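Local atomic coordinates of CRISPR-associated endonuclease C2c1 (PDB entry 5U31), a protein that cuts DNA as an RNA-guided CRISPR endonuclease, using a guide RNA and recognition of a protospacer adjacent motif to select its target. Residues D545-D553 and G560-M568; M568-A578 and R809-E820. The protein carries 3 engineered substitutions. All coordinates share one frame; numbering follows the deposited sequence.

Interaction 1 of 2, residues D545-D553 and G560-M568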
loop_
_atom_site.group_PDB
_atom_site.type_symbol
_atom_site.label_atom_id
_atom_site.label_comp_id
_atom_site.label_asym_id
_atom_site.label_seq_id
_atom_site.Cartn_x
_atom_site.Cartn_y
_atom_site.Cartn_z
ATOM N N ASP A 545 -25.244 -28.385 7.863
ATOM C CA ASP A 545 -25.156 -29.507 6.936
ATOM C C ASP A 545 -23.737 -29.737 6.437
ATOM O O ASP A 545 -23.388 -30.870 6.089
ATOM C CB ASP A 545 -26.078 -29.279 5.740
ATOM C CG ASP A 545 -27.538 -29.283 6.122
ATOM O OD1 ASP A 545 -27.906 -30.022 7.061
ATOM O OD2 ASP A 545 -28.315 -28.548 5.479
ATOM N N TYR A 546 -22.923 -28.680 6.371
ATOM C CA TYR A 546 -21.551 -28.827 5.893
ATOM C C TYR A 546 -20.746 -29.738 6.814
ATOM O O TYR A 546 -20.043 -30.643 6.349
ATOM C CB TYR A 546 -20.889 -27.452 5.765
ATOM C CG TYR A 546 -19.468 -27.505 5.237
ATOM C CD1 TYR A 546 -19.209 -27.463 3.873
ATOM C CD2 TYR A 546 -18.387 -27.599 6.105
ATOM C CE1 TYR A 546 -17.912 -27.514 3.390
ATOM C CE2 TYR A 546 -17.092 -27.654 5.631
ATOM C CZ TYR A 546 -16.857 -27.611 4.275
ATOM O OH TYR A 546 -15.564 -27.667 3.808
ATOM N N LEU A 547 -20.837 -29.516 8.128
ATOM C CA LEU A 547 -20.153 -30.400 9.066
ATOM C C LEU A 547 -20.652 -31.831 8.946
ATOM O O LEU A 547 -19.883 -32.777 9.156
ATOM C CB LEU A 547 -20.329 -29.898 10.496
ATOM C CG LEU A 547 -19.256 -28.941 11.009
ATOM C CD1 LEU A 547 -19.438 -28.730 12.497
ATOM C CD2 LEU A 547 -17.873 -29.489 10.711
ATOM N N ALA A 548 -21.931 -32.013 8.613
ATOM C CA ALA A 548 -22.445 -33.356 8.375
ATOM C C ALA A 548 -21.808 -33.973 7.135
ATOM O O ALA A 548 -21.471 -35.163 7.126
ATOM C CB ALA A 548 -23.968 -33.319 8.244
ATOM N N GLU A 549 -21.624 -33.173 6.083
ATOM C CA GLU A 549 -20.999 -33.645 4.854
ATOM C C GLU A 549 -19.478 -33.627 4.917
ATOM O O GLU A 549 -18.833 -34.285 4.093
ATOM C CB GLU A 549 -21.466 -32.795 3.668
ATOM C CG GLU A 549 -22.857 -33.134 3.156
ATOM C CD GLU A 549 -22.861 -34.355 2.256
ATOM O OE1 GLU A 549 -21.796 -34.676 1.683
ATOM O OE2 GLU A 549 -23.927 -34.995 2.122
ATOM N N HIS A 550 -18.888 -32.893 5.858
ATOM C CA HIS A 550 -17.434 -32.748 5.948
ATOM C C HIS A 550 -17.001 -32.865 7.401
ATOM O O HIS A 550 -16.637 -31.875 8.044
ATOM C CB HIS A 550 -16.984 -31.415 5.349
ATOM C CG HIS A 550 -17.415 -31.211 3.932
ATOM N ND1 HIS A 550 -16.562 -31.383 2.864
ATOM C CD2 HIS A 550 -18.608 -30.849 3.407
ATOM C CE1 HIS A 550 -17.210 -31.133 1.740
ATOM N NE2 HIS A 550 -18.455 -30.808 2.042
ATOM N N PRO A 551 -17.012 -34.074 7.949
ATOM C CA PRO A 551 -16.608 -34.249 9.344
ATOM C C PRO A 551 -15.097 -34.293 9.491
ATOM O O PRO A 551 -14.373 -34.768 8.612
ATOM C CB PRO A 551 -17.240 -35.596 9.729
ATOM C CG PRO A 551 -17.929 -36.118 8.469
ATOM C CD PRO A 551 -17.363 -35.355 7.324
ATOM N N ASP A 552 -14.629 -33.775 10.626
ATOM C CA ASP A 552 -13.206 -33.808 10.941
ATOM C C ASP A 552 -12.721 -35.248 11.021
ATOM O O ASP A 552 -13.281 -36.066 11.757
ATOM C CB ASP A 552 -12.932 -33.095 12.265
ATOM C CG ASP A 552 -13.484 -31.685 12.301
ATOM O OD1 ASP A 552 -14.715 -31.531 12.451
ATOM O OD2 ASP A 552 -12.684 -30.731 12.193
ATOM N N ASP A 553 -11.669 -35.554 10.261
ATOM C CA ASP A 553 -11.104 -36.895 10.226
ATOM C C ASP A 553 -9.613 -36.904 10.535
ATOM O O ASP A 553 -8.976 -37.958 10.426
ATOM C CB ASP A 553 -11.358 -37.539 8.864
ATOM C CG ASP A 553 -10.972 -36.634 7.718
ATOM O OD1 ASP A 553 -10.129 -35.732 7.921
ATOM O OD2 ASP A 553 -11.526 -36.817 6.615
ATOM N N GLY A 560 -6.487 -31.926 4.319
ATOM C CA GLY A 560 -7.608 -31.815 5.228
ATOM C C GLY A 560 -8.572 -30.684 4.959
ATOM O O GLY A 560 -9.447 -30.426 5.796
ATOM N N LEU A 561 -8.458 -29.995 3.822
ATOM C CA LEU A 561 -9.336 -28.867 3.541
ATOM C C LEU A 561 -10.779 -29.286 3.306
ATOM O O LEU A 561 -11.670 -28.434 3.362
ATOM C CB LEU A 561 -8.823 -28.097 2.328
ATOM C CG LEU A 561 -7.584 -27.237 2.565
ATOM C CD1 LEU A 561 -7.046 -26.715 1.245
ATOM C CD2 LEU A 561 -7.912 -26.083 3.508
ATOM N N LEU A 562 -11.036 -30.563 3.040
ATOM C CA LEU A 562 -12.390 -31.033 2.797
ATOM C C LEU A 562 -12.992 -31.718 4.013
ATOM O O LEU A 562 -14.059 -32.333 3.903
ATOM C CB LEU A 562 -12.420 -31.974 1.590
ATOM C CG LEU A 562 -12.165 -31.369 0.205
ATOM C CD1 LEU A 562 -12.949 -32.124 -0.859
ATOM C CD2 LEU A 562 -12.504 -29.883 0.162
ATOM N N SER A 563 -12.339 -31.621 5.168
ATOM C CA SER A 563 -12.821 -32.236 6.398
ATOM C C SER A 563 -12.613 -31.252 7.537
ATOM O O SER A 563 -11.480 -30.833 7.799
ATOM C CB SER A 563 -12.093 -33.548 6.679
ATOM O OG SER A 563 -10.715 -33.320 6.917
ATOM N N GLY A 564 -13.697 -30.893 8.213
ATOM C CA GLY A 564 -13.655 -29.881 9.241
ATOM C C GLY A 564 -13.916 -28.494 8.686
ATOM O O GLY A 564 -13.993 -28.268 7.476
ATOM N N LEU A 565 -14.058 -27.542 9.606
ATOM C CA LEU A 565 -14.332 -26.154 9.234
ATOM C C LEU A 565 -13.649 -25.265 10.270
ATOM O O LEU A 565 -14.154 -25.112 11.386
ATOM C CB LEU A 565 -15.831 -25.897 9.163
ATOM C CG LEU A 565 -16.283 -24.592 8.507
ATOM C CD1 LEU A 565 -15.697 -24.459 7.108
ATOM C CD2 LEU A 565 -17.801 -24.516 8.464
ATOM N N ARG A 566 -12.505 -24.691 9.896
ATOM C CA ARG A 566 -11.693 -23.888 10.798
ATOM C C ARG A 566 -11.387 -22.535 10.176
ATOM O O ARG A 566 -11.212 -22.415 8.962
ATOM C CB ARG A 566 -10.372 -24.582 11.145
ATOM C CG ARG A 566 -10.526 -25.870 11.913
ATOM C CD ARG A 566 -9.224 -26.649 11.961
ATOM N NE ARG A 566 -9.323 -27.724 12.939
ATOM C CZ ARG A 566 -9.841 -28.917 12.678
ATOM N NH1 ARG A 566 -9.908 -29.834 13.633
ATOM N NH2 ARG A 566 -10.289 -29.193 11.462
ATOM N N VAL A 567 -11.300 -21.520 11.032
ATOM C CA VAL A 567 -11.008 -20.153 10.621
ATOM C C VAL A 567 -9.834 -19.650 11.448
ATOM O O VAL A 567 -9.806 -19.833 12.670
ATOM C CB VAL A 567 -12.226 -19.228 10.802
ATOM C CG1 VAL A 567 -11.866 -17.798 10.434
ATOM C CG2 VAL A 567 -13.404 -19.720 9.977
HETATM N N MSE A 568 -8.870 -19.021 10.788
HETATM C CA MSE A 568 -7.759 -18.421 11.509
HETATM C C MSE A 568 -7.825 -16.903 11.420
HETATM O O MSE A 568 -7.843 -16.343 10.327
HETATM C CB MSE A 568 -6.426 -18.921 10.962
HETATM C CG MSE A 568 -5.240 -18.475 11.784
HETATM SE SE MSE A 568 -3.546 -18.924 10.946
HETATM C CE MSE A 568 -3.659 -17.709 9.430
#
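His550 and Asp552, in the loop that follows helix 543-549, meet Leu562 to Arg566 in a local helix-to-strand connection within the first RuvC region, at the entry to strand 566-572 of the RuvC domain's mixed sheet. His550 is the first residue past the helix, and its carbonyl O and ring ND1 both bond to the other segment. The carbonyl O receives the backbone N of Gly564 at 3.1 Å, while ring atom ND1 donates to Leu562 O at 2.9 Å; that acceptor lies almost in the imidazole plane, but the nitrogen sits above the plane of the carbonyl. Histidine suits this place because it offers an N-H and a flat surface together: CD2 rests 3.4 Å above one face of the Tyr546 ring, towards its rim. A chi1 of -178° sets the Tyr546 ring opposite the backbone N and brings it to the second segment, where CE2 packs against Leu565 CD1 at 3.8 Å and Gly564 O lies at the ring's edge. Gly564 has a positive phi, a conformation glycine adopts readily, and its CA lies beside the Asp552 carboxylate. The two aspartates serve different partners. Asp552 OD2 forms a salt bridge with Arg566 NH2 at 2.9 Å, the carboxylate and guanidinium planes standing 81° apart; the hydrogen bond within it is weak, bent to 121° at the hydrogen. Arg566 NE makes a second salt bridge, to Glu616 on strand 611-621, the next strand but one across the sheet. Asp553 OD1 accepts both the backbone N of Lys555 and the hydroxyl of Ser563, whose OG approaches from above the carboxylate plane at 2.7 Å.

Interaction 2 of 2, residues M568-A578 and R809-E820; sequences MSVALGLRTSA and RLKKLADRIIME. Engineered in segment 568-578: Ala571 (natural residue Asp). With nucleotides of chain E; nucleotides of chain B.
Apolar packing joins strand 568-572 and the loop after it to helix 809-820, which runs roughly antiparallel to the strand (154°) with the axes 10.4 Å apart. Ile817 makes most of the apolar contacts: its CG2 meets Met568 CE (a selenomethionine) at 3.6 Å and Val570 CG2 at 4.0 Å, its CD1 reaches Leu572 CD2, and its CG1 touches Ala578 CB. A beta-branched side chain suits this place, since its branches serve several neighbours at once. One turn earlier, Leu813 CD2 lies against Ser577 CB at 3.7 Å, a small residue that lets the helix come close.

The polar link lies two turns before Ile817. Arg809, extended from CG to NE, donates from NH2 to Ser577 OG at 2.9 Å, the OG lying 28° out of the guanidinium plane; Ser577 OG also bonds Glu626.

Nucleic acid is held at both margins. The backbone N atoms of Leu574 and Arg575 grip OP1 of DT6 of chain E, the former at 2.8 Å. Glu820 OE2 accepts from N2 of G9 of chain B, its approach to N1 being doubtfully short, and OE1 pairs with Arg617. Strand 566-572 carries Ala571, an engineered replacement for an aspartate inferred to be catalytic, in the helix-backed sheet of an RNase H-like RuvC nuclease.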
loop_
_atom_site.group_PDB
_atom_site.type_symbol
_atom_site.label_atom_id
_atom_site.label_comp_id
_atom_site.label_asym_id
_atom_site.label_seq_id
_atom_site.Cartn_x
_atom_site.Cartn_y
_atom_site.Cartn_z
HETATM N N MSE A 568 -8.870 -19.021 10.788
HETATM C CA MSE A 568 -7.759 -18.421 11.509
HETATM C C MSE A 568 -7.825 -16.903 11.420
HETATM O O MSE A 568 -7.843 -16.343 10.327
HETATM C CB MSE A 568 -6.426 -18.921 10.962
HETATM C CG MSE A 568 -5.240 -18.475 11.784
HETATM SE SE MSE A 568 -3.546 -18.924 10.946
HETATM C CE MSE A 568 -3.659 -17.709 9.430
ATOM N N SER A 569 -7.873 -16.237 12.568
ATOM C CA SER A 569 -7.877 -14.783 12.598
ATOM C C SER A 569 -6.459 -14.281 12.815
ATOM O O SER A 569 -5.667 -14.911 13.519
ATOM C CB SER A 569 -8.806 -14.252 13.689
ATOM O OG SER A 569 -8.488 -14.810 14.948
ATOM N N VAL A 570 -6.138 -13.152 12.194
ATOM C CA VAL A 570 -4.776 -12.638 12.161
ATOM C C VAL A 570 -4.794 -11.175 12.566
ATOM O O VAL A 570 -5.533 -10.374 11.984
ATOM C CB VAL A 570 -4.143 -12.796 10.766
ATOM C CG1 VAL A 570 -2.716 -12.274 10.771
ATOM C CG2 VAL A 570 -4.191 -14.240 10.324
ATOM N N ALA A 571 -3.970 -10.824 13.547
ATOM C CA ALA A 571 -3.811 -9.445 13.999
ATOM C C ALA A 571 -2.428 -8.965 13.576
ATOM O O ALA A 571 -1.428 -9.269 14.232
ATOM C CB ALA A 571 -4.002 -9.337 15.507
ATOM N N LEU A 572 -2.374 -8.215 12.478
ATOM C CA LEU A 572 -1.113 -7.650 12.021
ATOM C C LEU A 572 -0.629 -6.575 12.983
ATOM O O LEU A 572 -1.420 -5.835 13.578
ATOM C CB LEU A 572 -1.265 -7.055 10.623
ATOM C CG LEU A 572 -1.735 -8.000 9.519
ATOM C CD1 LEU A 572 -2.012 -7.223 8.241
ATOM C CD2 LEU A 572 -0.708 -9.098 9.282
ATOM N N GLY A 573 0.690 -6.488 13.125
ATOM C CA GLY A 573 1.289 -5.497 13.995
ATOM C C GLY A 573 2.702 -5.189 13.556
ATOM O O GLY A 573 3.232 -5.783 12.614
ATOM N N LEU A 574 3.310 -4.236 14.261
ATOM C CA LEU A 574 4.692 -3.845 14.017
ATOM C C LEU A 574 5.660 -4.602 14.917
ATOM O O LEU A 574 6.692 -5.091 14.448
ATOM C CB LEU A 574 4.851 -2.337 14.216
ATOM C CG LEU A 574 4.121 -1.494 13.173
ATOM C CD1 LEU A 574 4.475 -0.023 13.311
ATOM C CD2 LEU A 574 4.516 -2.011 11.824
ATOM N N ARG A 575 5.338 -4.699 16.210
ATOM C CA ARG A 575 6.175 -5.455 17.138
ATOM C C ARG A 575 6.199 -6.934 16.772
ATOM O O ARG A 575 7.271 -7.538 16.642
ATOM C CB ARG A 575 5.667 -5.266 18.564
ATOM C CG ARG A 575 5.604 -3.828 19.013
ATOM C CD ARG A 575 4.358 -3.601 19.833
ATOM N NE ARG A 575 4.395 -2.345 20.569
ATOM C CZ ARG A 575 3.373 -1.873 21.271
ATOM N NH1 ARG A 575 2.236 -2.555 21.321
ATOM N NH2 ARG A 575 3.484 -0.723 21.920
ATOM N N THR A 576 5.023 -7.537 16.627
ATOM C CA THR A 576 4.880 -8.883 16.090
ATOM C C THR A 576 4.136 -8.788 14.767
ATOM O O THR A 576 3.047 -8.207 14.705
ATOM C CB THR A 576 4.121 -9.796 17.052
ATOM O OG1 THR A 576 2.747 -9.395 17.107
ATOM C CG2 THR A 576 4.721 -9.709 18.434
ATOM N N SER A 577 4.727 -9.352 13.712
ATOM C CA SER A 577 4.154 -9.185 12.382
ATOM C C SER A 577 2.739 -9.742 12.318
ATOM O O SER A 577 1.849 -9.126 11.720
ATOM C CB SER A 577 5.051 -9.852 11.339
ATOM O OG SER A 577 6.301 -9.186 11.250
ATOM N N ALA A 578 2.503 -10.890 12.948
ATOM C CA ALA A 578 1.196 -11.528 12.888
ATOM C C ALA A 578 0.946 -12.309 14.166
ATOM O O ALA A 578 1.825 -13.038 14.631
ATOM C CB ALA A 578 1.090 -12.460 11.677
ATOM N N ARG A 809 10.462 -8.944 3.490
ATOM C CA ARG A 809 9.608 -9.002 4.667
ATOM C C ARG A 809 8.163 -9.270 4.277
ATOM O O ARG A 809 7.483 -10.088 4.907
ATOM C CB ARG A 809 9.725 -7.697 5.452
ATOM C CG ARG A 809 8.600 -7.472 6.429
ATOM C CD ARG A 809 8.807 -6.217 7.249
ATOM N NE ARG A 809 7.545 -5.771 7.826
ATOM C CZ ARG A 809 7.043 -6.219 8.971
ATOM N NH1 ARG A 809 5.881 -5.755 9.407
ATOM N NH2 ARG A 809 7.703 -7.128 9.681
ATOM N N LEU A 810 7.690 -8.609 3.218
ATOM C CA LEU A 810 6.299 -8.743 2.803
ATOM C C LEU A 810 5.974 -10.163 2.362
ATOM O O LEU A 810 4.917 -10.703 2.706
ATOM C CB LEU A 810 6.005 -7.772 1.666
ATOM C CG LEU A 810 4.531 -7.677 1.310
ATOM C CD1 LEU A 810 3.813 -6.891 2.392
ATOM C CD2 LEU A 810 4.384 -7.005 -0.026
ATOM N N LYS A 811 6.858 -10.774 1.574
ATOM C CA LYS A 811 6.572 -12.096 1.036
ATOM C C LYS A 811 6.714 -13.168 2.106
ATOM O O LYS A 811 5.969 -14.155 2.106
ATOM C CB LYS A 811 7.490 -12.387 -0.147
ATOM C CG LYS A 811 7.269 -11.474 -1.320
ATOM C CD LYS A 811 8.315 -11.704 -2.387
ATOM C CE LYS A 811 8.043 -10.860 -3.620
ATOM N NZ LYS A 811 9.125 -11.009 -4.623
ATOM N N LYS A 812 7.669 -12.999 3.020
ATOM C CA LYS A 812 7.830 -13.978 4.087
ATOM C C LYS A 812 6.718 -13.858 5.121
ATOM O O LYS A 812 6.331 -14.863 5.731
ATOM C CB LYS A 812 9.203 -13.820 4.735
ATOM C CG LYS A 812 10.347 -14.237 3.825
ATOM C CD LYS A 812 11.689 -14.018 4.482
ATOM C CE LYS A 812 12.818 -14.612 3.662
ATOM N NZ LYS A 812 14.122 -14.441 4.357
ATOM N N LEU A 813 6.192 -12.648 5.323
ATOM C CA LEU A 813 5.044 -12.465 6.208
ATOM C C LEU A 813 3.834 -13.227 5.689
ATOM O O LEU A 813 3.216 -14.010 6.420
ATOM C CB LEU A 813 4.718 -10.979 6.331
ATOM C CG LEU A 813 4.256 -10.410 7.672
ATOM C CD1 LEU A 813 3.603 -9.059 7.430
ATOM C CD2 LEU A 813 3.306 -11.342 8.420
ATOM N N ALA A 814 3.478 -13.003 4.421
ATOM C CA ALA A 814 2.328 -13.687 3.841
ATOM C C ALA A 814 2.527 -15.198 3.827
ATOM O O ALA A 814 1.586 -15.958 4.087
ATOM C CB ALA A 814 2.065 -13.163 2.430
ATOM N N ASP A 815 3.742 -15.661 3.530
ATOM C CA ASP A 815 3.958 -17.100 3.492
ATOM C C ASP A 815 3.812 -17.713 4.879
ATOM O O ASP A 815 3.206 -18.780 5.028
ATOM C CB ASP A 815 5.326 -17.418 2.897
ATOM C CG ASP A 815 5.572 -18.905 2.781
ATOM O OD1 ASP A 815 5.023 -19.539 1.851
ATOM O OD2 ASP A 815 6.308 -19.439 3.634
ATOM N N ARG A 816 4.346 -17.044 5.906
ATOM C CA ARG A 816 4.182 -17.538 7.271
ATOM C C ARG A 816 2.711 -17.666 7.633
ATOM O O ARG A 816 2.293 -18.674 8.217
ATOM C CB ARG A 816 4.892 -16.617 8.264
ATOM C CG ARG A 816 6.344 -16.983 8.519
ATOM C CD ARG A 816 6.702 -16.848 9.990
ATOM N NE ARG A 816 6.000 -17.825 10.817
ATOM C CZ ARG A 816 6.174 -17.956 12.128
ATOM N NH1 ARG A 816 5.496 -18.872 12.803
ATOM N NH2 ARG A 816 7.029 -17.167 12.767
ATOM N N ILE A 817 1.908 -16.658 7.286
ATOM C CA ILE A 817 0.485 -16.701 7.604
ATOM C C ILE A 817 -0.182 -17.868 6.890
ATOM O O ILE A 817 -1.010 -18.582 7.468
ATOM C CB ILE A 817 -0.181 -15.360 7.248
ATOM C CG1 ILE A 817 0.450 -14.216 8.050
ATOM C CG2 ILE A 817 -1.676 -15.431 7.496
ATOM C CD1 ILE A 817 -0.013 -12.832 7.620
ATOM N N ILE A 818 0.190 -18.100 5.632
ATOM C CA ILE A 818 -0.461 -19.140 4.847
ATOM C C ILE A 818 -0.006 -20.519 5.298
ATOM O O ILE A 818 -0.820 -21.438 5.449
ATOM C CB ILE A 818 -0.198 -18.903 3.352
ATOM C CG1 ILE A 818 -0.988 -17.683 2.903
ATOM C CG2 ILE A 818 -0.562 -20.123 2.522
ATOM C CD1 ILE A 818 -0.997 -17.503 1.449
HETATM N N MSE A 819 1.285 -20.685 5.536
HETATM C CA MSE A 819 1.793 -21.951 6.037
HETATM C C MSE A 819 1.155 -22.353 7.368
HETATM O O MSE A 819 0.862 -23.527 7.589
HETATM C CB MSE A 819 3.306 -21.879 6.168
HETATM C CG MSE A 819 3.993 -21.907 4.823
HETATM SE SE MSE A 819 3.512 -23.509 3.816
HETATM C CE MSE A 819 3.766 -22.777 2.017
ATOM N N GLU A 820 0.929 -21.370 8.245
ATOM C CA GLU A 820 0.235 -21.642 9.500
ATOM C C GLU A 820 -1.233 -21.968 9.265
ATOM O O GLU A 820 -1.777 -22.893 9.880
ATOM C CB GLU A 820 0.373 -20.450 10.446
ATOM C CG GLU A 820 1.346 -20.678 11.590
ATOM C CD GLU A 820 0.726 -21.432 12.747
ATOM O OE1 GLU A 820 -0.504 -21.349 12.914
ATOM O OE2 GLU A 820 1.464 -22.113 13.486
ATOM P P DT E 6 1.510 -2.329 17.171
ATOM O OP1 DT E 6 2.533 -3.352 16.852
ATOM O OP2 DT E 6 0.420 -2.651 18.116
ATOM O "O5'" DT E 6 2.249 -1.016 17.700
ATOM C "C5'" DT E 6 3.246 -0.399 16.906
ATOM C "C4'" DT E 6 3.564 0.986 17.428
ATOM O "O4'" DT E 6 2.338 1.748 17.555
ATOM C "C3'" DT E 6 4.232 1.004 18.798
ATOM O "O3'" DT E 6 5.418 1.763 18.751
ATOM C "C2'" DT E 6 3.197 1.634 19.725
ATOM C "C1'" DT E 6 2.335 2.444 18.772
ATOM N N1 DT E 6 0.936 2.557 19.238
ATOM C C2 DT E 6 0.468 3.770 19.675
ATOM O O2 DT E 6 1.146 4.782 19.682
ATOM N N3 DT E 6 -0.834 3.760 20.097
ATOM C C4 DT E 6 -1.693 2.677 20.133
ATOM O O4 DT E 6 -2.849 2.769 20.530
ATOM C C5 DT E 6 -1.133 1.430 19.670
ATOM C C7 DT E 6 -1.968 0.184 19.661
ATOM C C6 DT E 6 0.140 1.429 19.254
ATOM P P A B 91 11.106 -20.920 3.179
ATOM O OP1 A B 91 9.875 -21.508 3.775
ATOM O OP2 A B 91 12.068 -21.774 2.438
ATOM O "O5'" A B 91 10.640 -19.720 2.246
ATOM C "C5'" A B 91 9.666 -18.811 2.720
ATOM C "C4'" A B 91 9.694 -17.509 1.967
ATOM O "O4'" A B 91 11.037 -16.964 1.951
ATOM C "C3'" A B 91 9.318 -17.582 0.501
ATOM O "O3'" A B 91 7.920 -17.660 0.303
ATOM C "C2'" A B 91 9.945 -16.315 -0.052
ATOM O "O2'" A B 91 9.165 -15.184 0.304
ATOM C "C1'" A B 91 11.246 -16.258 0.747
ATOM N N9 A B 91 12.376 -16.871 0.021
ATOM C C8 A B 91 12.957 -18.098 0.223
ATOM N N7 A B 91 13.956 -18.338 -0.593
ATOM C C5 A B 91 14.038 -17.196 -1.383
ATOM C C6 A B 91 14.889 -16.818 -2.441
ATOM N N6 A B 91 15.875 -17.576 -2.923
ATOM N N1 A B 91 14.695 -15.607 -3.002
ATOM C C2 A B 91 13.714 -14.833 -2.533
ATOM N N3 A B 91 12.851 -15.073 -1.551
ATOM C C4 A B 91 13.070 -16.285 -1.010
ATOM P P G B 9 0.990 -27.465 20.394
ATOM O OP1 G B 9 0.760 -28.034 19.044
ATOM O OP2 G B 9 0.649 -28.258 21.604
ATOM O "O5'" G B 9 2.525 -27.057 20.496
ATOM C "C5'" G B 9 3.191 -26.396 19.424
ATOM C "C4'" G B 9 4.536 -25.877 19.868
ATOM O "O4'" G B 9 5.309 -25.431 18.717
ATOM C "C3'" G B 9 4.496 -24.700 20.844
ATOM O "O3'" G B 9 5.501 -24.872 21.836
ATOM C "C2'" G B 9 4.853 -23.508 19.961
ATOM O "O2'" G B 9 5.445 -22.424 20.642
ATOM C "C1'" G B 9 5.822 -24.143 18.974
ATOM N N9 G B 9 5.950 -23.412 17.714
ATOM C C8 G B 9 7.099 -22.828 17.237
ATOM N N7 G B 9 6.927 -22.220 16.098
ATOM C C5 G B 9 5.581 -22.407 15.813
ATOM C C6 G B 9 4.818 -21.971 14.703
ATOM O O6 G B 9 5.188 -21.315 13.724
ATOM N N1 G B 9 3.495 -22.376 14.801
ATOM C C2 G B 9 2.963 -23.103 15.832
ATOM N N2 G B 9 1.655 -23.381 15.723
ATOM N N3 G B 9 3.660 -23.519 16.878
ATOM C C4 G B 9 4.956 -23.137 16.802
#

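Followed from the N terminus, the chain leaves helix 543-549, turns through a short loop and returns along 560-568, where interaction 1 closes a link of a few residues. It then continues without a break along strand 566-572, and Met568 belongs to both contacts. Interaction 2 opens only there, and it closes more than two hundred residues later, when helix 796-822 comes back against the strand after the bridge helix and REC2 regions. The two are therefore in series, neither nested nor crossing, with centres about 24 Å apart. Interaction 1 joins the approach to the strand to the preceding helix, whereas interaction 2 joins the rest of the strand and the turn after it to a RuvC-II helix beside the guide RNA.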